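Local coordinates for protein CrmK (Actinoalloteichus sp. WH1-2216-6, PDB 5I1V) that is a flavoenzyme oxidase with covalently bound FAD, involved in recycling a shunt product during caerulomycin biosynthesis, at residues A[151-156]-A[201-206]. Sequence-based numbering, arbitrary orientation.
Sequences YLHAVE and WLRSPD
His153 sets CG anti to its backbone N (chi1 173°), and Trp201 holds CG anti to its carbonyl carbon (chi1 -76°); from there the imidazole meets Arg203 and the indole lies along Ala154 and Glu156. The motif is a classic beta bulge between antiparallel strands 152-160 and 196-202, neighbours in the five-stranded sheet of the FAD-binding domain. Two residues of one strand, His153 and Ala154, stand opposite the single residue Trp201, whose carbonyl O takes a bond from His153 N at 2.8 Å and a weak one from Ala154 N at 3.4 Å. In return Trp201 N donates to Ala154 O (2.8 Å). Beyond the bulge, Leu152 and Leu202 form a non-hydrogen-bonded pair, and Arg203 N reaches Tyr151 O at 2.9 Å. The benzo side of the indole does the packing: CE3 sits 3.7 Å from Ala154 CB, while CZ3 touches Glu156 CB. Its NE1 bonds to Asp90 and Arg93 makes a cation-pi contact with the ring. Val155, turned away from 201-206, packs on the FAD-binding residue Ile197. Past the end of strand 196-202, Ser204 OG comes up to the edge of the Tyr151 ring at CE2, near the ring plane. Arg203, its NE bound to Gly94 O, lays its CD over one face of the His153 ring, 3.4 Å from ND1.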
ATOM      1  N   TYR A 151      -5.240  23.830  -7.514  1.00 17.64           N
ATOM      2  CA  TYR A 151      -4.433  23.489  -8.663  1.00 18.33           C
ATOM      3  C   TYR A 151      -5.244  22.910  -9.796  1.00 17.84           C
ATOM      4  O   TYR A 151      -4.649  22.288 -10.712  1.00 17.21           O
ATOM      5  CB  TYR A 151      -3.377  22.454  -8.212  1.00 17.74           C
ATOM      6  CG  TYR A 151      -2.538  23.059  -7.142  1.00 18.25           C
ATOM      7  CD1 TYR A 151      -2.911  22.957  -5.788  1.00 20.05           C
ATOM      8  CD2 TYR A 151      -1.444  23.827  -7.467  1.00 20.23           C
ATOM      9  CE1 TYR A 151      -2.154  23.579  -4.804  1.00 21.15           C
ATOM     10  CE2 TYR A 151      -0.698  24.467  -6.496  1.00 19.86           C
ATOM     11  CZ  TYR A 151      -1.050  24.350  -5.180  1.00 20.98           C
ATOM     12  OH  TYR A 151      -0.262  25.002  -4.224  1.00 21.92           O
ATOM     13  N   LEU A 152      -6.580  22.982  -9.711  1.00 17.46           N
ATOM     14  CA  LEU A 152      -7.414  22.374 -10.731  1.00 17.70           C
ATOM     15  C   LEU A 152      -7.477  23.290 -11.977  1.00 18.37           C
ATOM     16  O   LEU A 152      -8.144  24.320 -12.007  1.00 19.75           O
ATOM     17  CB  LEU A 152      -8.808  22.059 -10.266  1.00 20.44           C
ATOM     18  CG  LEU A 152      -9.718  21.270 -11.241  1.00 20.72           C
ATOM     19  CD1 LEU A 152      -9.141  19.907 -11.542  1.00 21.58           C
ATOM     20  CD2 LEU A 152     -11.090  21.082 -10.621  1.00 22.47           C
ATOM     21  N   HIS A 153      -6.747  22.900 -12.974  1.00 17.74           N
ATOM     22  CA  HIS A 153      -6.656  23.695 -14.232  1.00 19.05           C
ATOM     23  C   HIS A 153      -7.868  23.431 -15.118  1.00 18.71           C
ATOM     24  O   HIS A 153      -8.419  24.360 -15.702  1.00 20.38           O
ATOM     25  CB  HIS A 153      -5.327  23.357 -14.884  1.00 20.88           C
ATOM     26  CG  HIS A 153      -5.136  23.936 -16.252  1.00 25.41           C
ATOM     27  ND1 HIS A 153      -4.763  25.251 -16.462  1.00 31.51           N
ATOM     28  CD2 HIS A 153      -5.216  23.367 -17.473  1.00 26.62           C
ATOM     29  CE1 HIS A 153      -4.597  25.458 -17.763  1.00 31.32           C
ATOM     30  NE2 HIS A 153      -4.902  24.340 -18.401  1.00 30.98           N
ATOM     31  N   ALA A 154      -8.267  22.157 -15.232  1.00 17.22           N
ATOM     32  CA  ALA A 154      -9.361  21.746 -16.089  1.00 16.60           C
ATOM     33  C   ALA A 154      -9.851  20.360 -15.656  1.00 16.09           C
ATOM     34  O   ALA A 154      -9.126  19.610 -14.999  1.00 17.90           O
ATOM     35  CB  ALA A 154      -8.918  21.660 -17.549  1.00 16.57           C
ATOM     36  N   VAL A 155     -11.067  20.011 -16.084  1.00 15.90           N
ATOM     37  CA  VAL A 155     -11.695  18.702 -15.819  1.00 16.75           C
ATOM     38  C   VAL A 155     -12.504  18.267 -17.024  1.00 16.71           C
ATOM     39  O   VAL A 155     -13.150  19.101 -17.635  1.00 18.21           O
ATOM     40  CB  VAL A 155     -12.540  18.819 -14.508  1.00 17.69           C
ATOM     41  CG1 VAL A 155     -13.738  19.773 -14.630  1.00 18.03           C
ATOM     42  CG2 VAL A 155     -12.947  17.457 -14.018  1.00 21.35           C
ATOM     43  N   GLU A 156     -12.455  16.984 -17.375  1.00 17.09           N
ATOM     44  CA  GLU A 156     -13.200  16.384 -18.437  1.00 17.69           C
ATOM     45  C   GLU A 156     -14.300  15.580 -17.805  1.00 18.34           C
ATOM     46  O   GLU A 156     -14.048  14.758 -16.930  1.00 17.60           O
ATOM     47  CB  GLU A 156     -12.303  15.488 -19.299  1.00 19.24           C
ATOM     48  CG  GLU A 156     -13.025  14.894 -20.464  1.00 20.26           C
ATOM     49  CD  GLU A 156     -12.146  13.937 -21.254  1.00 25.31           C
ATOM     50  OE1 GLU A 156     -11.960  12.772 -20.839  1.00 24.06           O
ATOM     51  OE2 GLU A 156     -11.648  14.366 -22.311  1.00 31.15           O
ATOM     52  N   TRP A 201      -6.832  17.931 -14.829  1.00 16.85           N
ATOM     53  CA  TRP A 201      -5.538  18.519 -15.131  1.00 17.12           C
ATOM     54  C   TRP A 201      -5.146  19.432 -13.984  1.00 16.84           C
ATOM     55  O   TRP A 201      -5.899  20.321 -13.577  1.00 17.03           O
ATOM     56  CB  TRP A 201      -5.579  19.315 -16.446  1.00 16.98           C
ATOM     57  CG  TRP A 201      -5.572  18.477 -17.687  1.00 18.36           C
ATOM     58  CD1 TRP A 201      -4.501  18.008 -18.350  1.00 20.22           C
ATOM     59  CD2 TRP A 201      -6.725  17.996 -18.389  1.00 18.42           C
ATOM     60  NE1 TRP A 201      -4.900  17.273 -19.455  1.00 21.56           N
ATOM     61  CE2 TRP A 201      -6.264  17.255 -19.498  1.00 20.26           C
ATOM     62  CE3 TRP A 201      -8.088  18.154 -18.209  1.00 18.72           C
ATOM     63  CZ2 TRP A 201      -7.134  16.685 -20.435  1.00 20.83           C
ATOM     64  CZ3 TRP A 201      -8.962  17.572 -19.123  1.00 19.75           C
ATOM     65  CH2 TRP A 201      -8.479  16.867 -20.233  1.00 20.79           C
ATOM     66  N   LEU A 202      -3.907  19.254 -13.512  1.00 17.13           N
ATOM     67  CA  LEU A 202      -3.412  19.984 -12.413  1.00 18.34           C
ATOM     68  C   LEU A 202      -2.237  20.867 -12.786  1.00 19.01           C
ATOM     69  O   LEU A 202      -1.285  20.410 -13.412  1.00 19.26           O
ATOM     70  CB  LEU A 202      -2.969  19.025 -11.291  1.00 19.39           C
ATOM     71  CG  LEU A 202      -4.010  18.001 -10.817  1.00 23.59           C
ATOM     72  CD1 LEU A 202      -3.366  16.980  -9.895  1.00 24.63           C
ATOM     73  CD2 LEU A 202      -5.128  18.676 -10.077  1.00 23.64           C
ATOM     74  N   ARG A 203      -2.276  22.098 -12.289  1.00 19.28           N
ATOM     75  CA  ARG A 203      -1.170  23.016 -12.445  1.00 21.17           C
ATOM     76  C   ARG A 203      -1.343  24.232 -11.540  1.00 20.56           C
ATOM     77  O   ARG A 203      -2.443  24.624 -11.265  1.00 20.95           O
ATOM     78  CB  ARG A 203      -1.099  23.417 -13.929  1.00 24.39           C
ATOM     79  CG  ARG A 203      -1.482  24.812 -14.274  1.00 29.98           C
ATOM     80  CD  ARG A 203      -1.457  25.007 -15.789  1.00 34.72           C
ATOM     81  NE  ARG A 203      -0.173  25.458 -16.267  1.00 33.58           N
ATOM     82  CZ  ARG A 203       0.219  26.734 -16.242  1.00 37.48           C
ATOM     83  NH1 ARG A 203      -0.602  27.676 -15.763  1.00 38.35           N
ATOM     84  NH2 ARG A 203       1.429  27.077 -16.687  1.00 35.56           N
ATOM     85  N   SER A 204      -0.259  24.824 -11.069  1.00 21.09           N
ATOM     86  CA  SER A 204      -0.323  26.096 -10.332  1.00 22.44           C
ATOM     87  C   SER A 204      -0.822  27.181 -11.238  1.00 23.63           C
ATOM     88  O   SER A 204      -0.358  27.299 -12.371  1.00 24.16           O
ATOM     89  CB  SER A 204       1.062  26.523  -9.842  1.00 24.21           C
ATOM     90  OG  SER A 204       1.588  25.545  -8.989  1.00 27.26           O
ATOM     91  N   PRO A 205      -1.755  27.989 -10.765  1.00 26.47           N
ATOM     92  CA  PRO A 205      -2.228  29.054 -11.660  1.00 30.99           C
ATOM     93  C   PRO A 205      -1.116  30.046 -12.071  1.00 34.84           C
ATOM     94  O   PRO A 205      -1.175  30.631 -13.150  1.00 37.96           O
ATOM     95  CB  PRO A 205      -3.320  29.772 -10.845  1.00 31.59           C
ATOM     96  CG  PRO A 205      -3.345  29.124  -9.494  1.00 30.82           C
ATOM     97  CD  PRO A 205      -2.477  27.909  -9.494  1.00 27.34           C
ATOM     98  N   ASP A 206      -0.090  30.192 -11.251  1.00 35.13           N
ATOM     99  CA  ASP A 206       1.005  31.089 -11.606  1.00 41.08           C
ATOM    100  C   ASP A 206       2.308  30.361 -11.976  1.00 37.50           C
ATOM    101  O   ASP A 206       3.382  30.915 -11.838  1.00 34.15           O
ATOM    102  CB  ASP A 206       1.221  32.074 -10.459  1.00 45.84           C
ATOM    103  CG  ASP A 206      -0.036  32.899 -10.163  1.00 52.77           C
ATOM    104  OD1 ASP A 206      -0.668  33.423 -11.118  1.00 60.47           O
ATOM    105  OD2 ASP A 206      -0.396  33.019  -8.973  1.00 63.96           O
TER